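PDB 2PY6: methyltransferase FkbM from Methylobacillus flagellatus KT, which probably transfers a methyl group to a substrate that has not been identified. Local coordinates for residues Q188-V193 against I392-H397. Numbering follows the deposited sequence.
Sequences QTLYAV and IGLRHH
Thr189 and Leu190 of helix 184-199 pack against Leu394 and His396 of strand 392-396; the axis of residues 188-193 passes 7.8 Å from that of strand 392-396, their N-to-C directions 51° apart. The strand lies at one edge of a seven-stranded sheet with the order 3-2-1-4-5-7-6, the Rossmann-like methyltransferase fold, in which it pairs antiparallel with strand 404-408. The helix comes earlier in the chain than strand 229-233, the first strand of that sheet, and lies beside its edge strand.

Leu394 reaches the helix with its CD2 branch, which comes down on the backbone and root of Leu190, 3.6 Å from Leu190 CA and 3.8 Å from Leu190 CB. The two leucines cross obliquely, and Leu376 of helix 375-386 touches both. Thr189 faces the strand with its methyl group: Thr189 CG2, anti to the backbone nitrogen of its own residue, rests 4.0 Å from Leu394 CG and 3.9 Å from His396 N. One turn on, Val193 CG2 approaches the His396 ring obliquely. That ring is held by bonds from ND1 to Thr404 and from NE2 to the carbonyl of Asp400, and it stacks on Tyr205.

The polar link is made through water. Thr189 OG1 bonds to the carbonyl of Tyr185 within its own helix and also accepts from a water, while Arg395, salt-bridged to Asp183, turns its guanidinium back so that NH1 donates to Leu394 O at 2.9 Å, from above the carbonyl plane. The same water accepts the amide N-H of His396, lying 2.8 Å from His396 N and 2.8 Å from Thr189 OG1.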
loop_
_atom_site.group_PDB
_atom_site.type_symbol
_atom_site.label_atom_id
_atom_site.label_comp_id
_atom_site.label_asym_id
_atom_site.label_seq_id
_atom_site.Cartn_x
_atom_site.Cartn_y
_atom_site.Cartn_z
ATOM N N GLN A 188 -26.377 -22.773 20.257
ATOM C CA GLN A 188 -26.461 -21.319 20.114
ATOM C C GLN A 188 -26.105 -20.897 18.670
ATOM O O GLN A 188 -26.764 -20.033 18.059
ATOM C CB GLN A 188 -25.574 -20.619 21.128
ATOM C CG GLN A 188 -25.962 -19.120 21.342
ATOM C CD GLN A 188 -24.886 -18.349 22.078
ATOM O OE1 GLN A 188 -23.679 -18.657 21.967
ATOM N NE2 GLN A 188 -25.306 -17.345 22.846
ATOM N N THR A 189 -25.068 -21.514 18.120
ATOM C CA THR A 189 -24.650 -21.219 16.755
ATOM C C THR A 189 -25.765 -21.543 15.773
ATOM O O THR A 189 -26.071 -20.715 14.894
ATOM C CB THR A 189 -23.378 -21.972 16.415
ATOM O OG1 THR A 189 -22.326 -21.533 17.291
ATOM C CG2 THR A 189 -22.989 -21.760 14.964
ATOM N N LEU A 190 -26.378 -22.728 15.903
ATOM C CA LEU A 190 -27.466 -23.092 14.999
ATOM C C LEU A 190 -28.544 -22.032 14.992
ATOM O O LEU A 190 -28.936 -21.539 13.945
ATOM C CB LEU A 190 -28.109 -24.436 15.370
ATOM C CG LEU A 190 -29.323 -24.851 14.508
ATOM C CD1 LEU A 190 -28.881 -25.045 13.036
ATOM C CD2 LEU A 190 -30.040 -26.080 15.015
ATOM N N TYR A 191 -29.056 -21.707 16.186
ATOM C CA TYR A 191 -30.119 -20.723 16.303
ATOM C C TYR A 191 -29.732 -19.330 15.815
ATOM O O TYR A 191 -30.546 -18.659 15.188
ATOM C CB TYR A 191 -30.697 -20.686 17.703
ATOM C CG TYR A 191 -31.542 -21.911 18.055
ATOM C CD1 TYR A 191 -32.632 -22.286 17.281
ATOM C CD2 TYR A 191 -31.281 -22.648 19.193
ATOM C CE1 TYR A 191 -33.403 -23.387 17.608
ATOM C CE2 TYR A 191 -32.040 -23.746 19.525
ATOM C CZ TYR A 191 -33.105 -24.111 18.746
ATOM O OH TYR A 191 -33.875 -25.212 19.096
ATOM N N ALA A 192 -28.469 -18.943 16.006
ATOM C CA ALA A 192 -27.955 -17.647 15.528
ATOM C C ALA A 192 -27.987 -17.587 13.980
ATOM O O ALA A 192 -28.435 -16.609 13.380
ATOM C CB ALA A 192 -26.539 -17.407 16.086
ATOM N N VAL A 193 -27.567 -18.665 13.325
ATOM C CA VAL A 193 -27.599 -18.702 11.849
ATOM C C VAL A 193 -29.027 -18.647 11.279
ATOM O O VAL A 193 -29.292 -17.956 10.311
ATOM C CB VAL A 193 -26.880 -19.960 11.338
ATOM C CG1 VAL A 193 -27.107 -20.176 9.800
ATOM C CG2 VAL A 193 -25.400 -19.876 11.699
ATOM N N ILE A 392 -22.172 -34.545 16.871
ATOM C CA ILE A 392 -22.261 -33.461 15.919
ATOM C C ILE A 392 -22.091 -32.093 16.598
ATOM O O ILE A 392 -22.641 -31.832 17.678
ATOM C CB ILE A 392 -23.639 -33.465 15.171
ATOM C CG1 ILE A 392 -24.007 -34.861 14.693
ATOM C CG2 ILE A 392 -23.610 -32.427 14.008
ATOM C CD1 ILE A 392 -25.404 -34.960 14.072
ATOM N N GLY A 393 -21.322 -31.229 15.954
ATOM C CA GLY A 393 -21.143 -29.840 16.413
ATOM C C GLY A 393 -21.318 -28.906 15.235
ATOM O O GLY A 393 -21.429 -29.362 14.081
ATOM N N LEU A 394 -21.329 -27.594 15.518
ATOM C CA LEU A 394 -21.476 -26.603 14.477
ATOM C C LEU A 394 -20.799 -25.319 14.903
ATOM O O LEU A 394 -21.037 -24.842 15.992
ATOM C CB LEU A 394 -22.961 -26.324 14.255
ATOM C CG LEU A 394 -23.395 -25.346 13.161
ATOM C CD1 LEU A 394 -23.192 -25.978 11.770
ATOM C CD2 LEU A 394 -24.882 -25.010 13.377
ATOM N N ARG A 395 -19.955 -24.766 14.046
ATOM C CA ARG A 395 -19.337 -23.448 14.307
ATOM C C ARG A 395 -19.503 -22.578 13.063
ATOM O O ARG A 395 -19.575 -23.095 11.960
ATOM C CB ARG A 395 -17.832 -23.537 14.626
ATOM C CG ARG A 395 -17.473 -24.249 15.914
ATOM C CD ARG A 395 -17.929 -23.516 17.175
ATOM N NE ARG A 395 -17.660 -24.323 18.371
ATOM C CZ ARG A 395 -18.507 -25.150 18.984
ATOM N NH1 ARG A 395 -19.746 -25.345 18.572
ATOM N NH2 ARG A 395 -18.102 -25.798 20.051
ATOM N N HIS A 396 -19.523 -21.257 13.265
ATOM C CA HIS A 396 -19.597 -20.309 12.184
ATOM C C HIS A 396 -18.280 -19.551 12.170
ATOM O O HIS A 396 -17.941 -18.938 13.159
ATOM C CB HIS A 396 -20.767 -19.356 12.352
ATOM C CG HIS A 396 -20.872 -18.394 11.221
ATOM N ND1 HIS A 396 -21.405 -18.751 10.002
ATOM C CD2 HIS A 396 -20.412 -17.132 11.073
ATOM C CE1 HIS A 396 -21.314 -17.734 9.168
ATOM N NE2 HIS A 396 -20.710 -16.741 9.788
ATOM N N HIS A 397 -17.565 -19.555 11.042
ATOM C CA HIS A 397 -16.195 -19.021 10.997
ATOM C C HIS A 397 -15.838 -17.746 10.183
ATOM O O HIS A 397 -14.659 -17.551 9.864
ATOM C CB HIS A 397 -15.248 -20.109 10.534
ATOM C CG HIS A 397 -15.178 -21.295 11.422
ATOM N ND1 HIS A 397 -14.245 -21.413 12.428
ATOM C CD2 HIS A 397 -15.896 -22.448 11.432
ATOM C CE1 HIS A 397 -14.400 -22.585 13.034
ATOM N NE2 HIS A 397 -15.379 -23.239 12.436
HETATM O O HOH W 1 -20.045 -20.539 15.966
#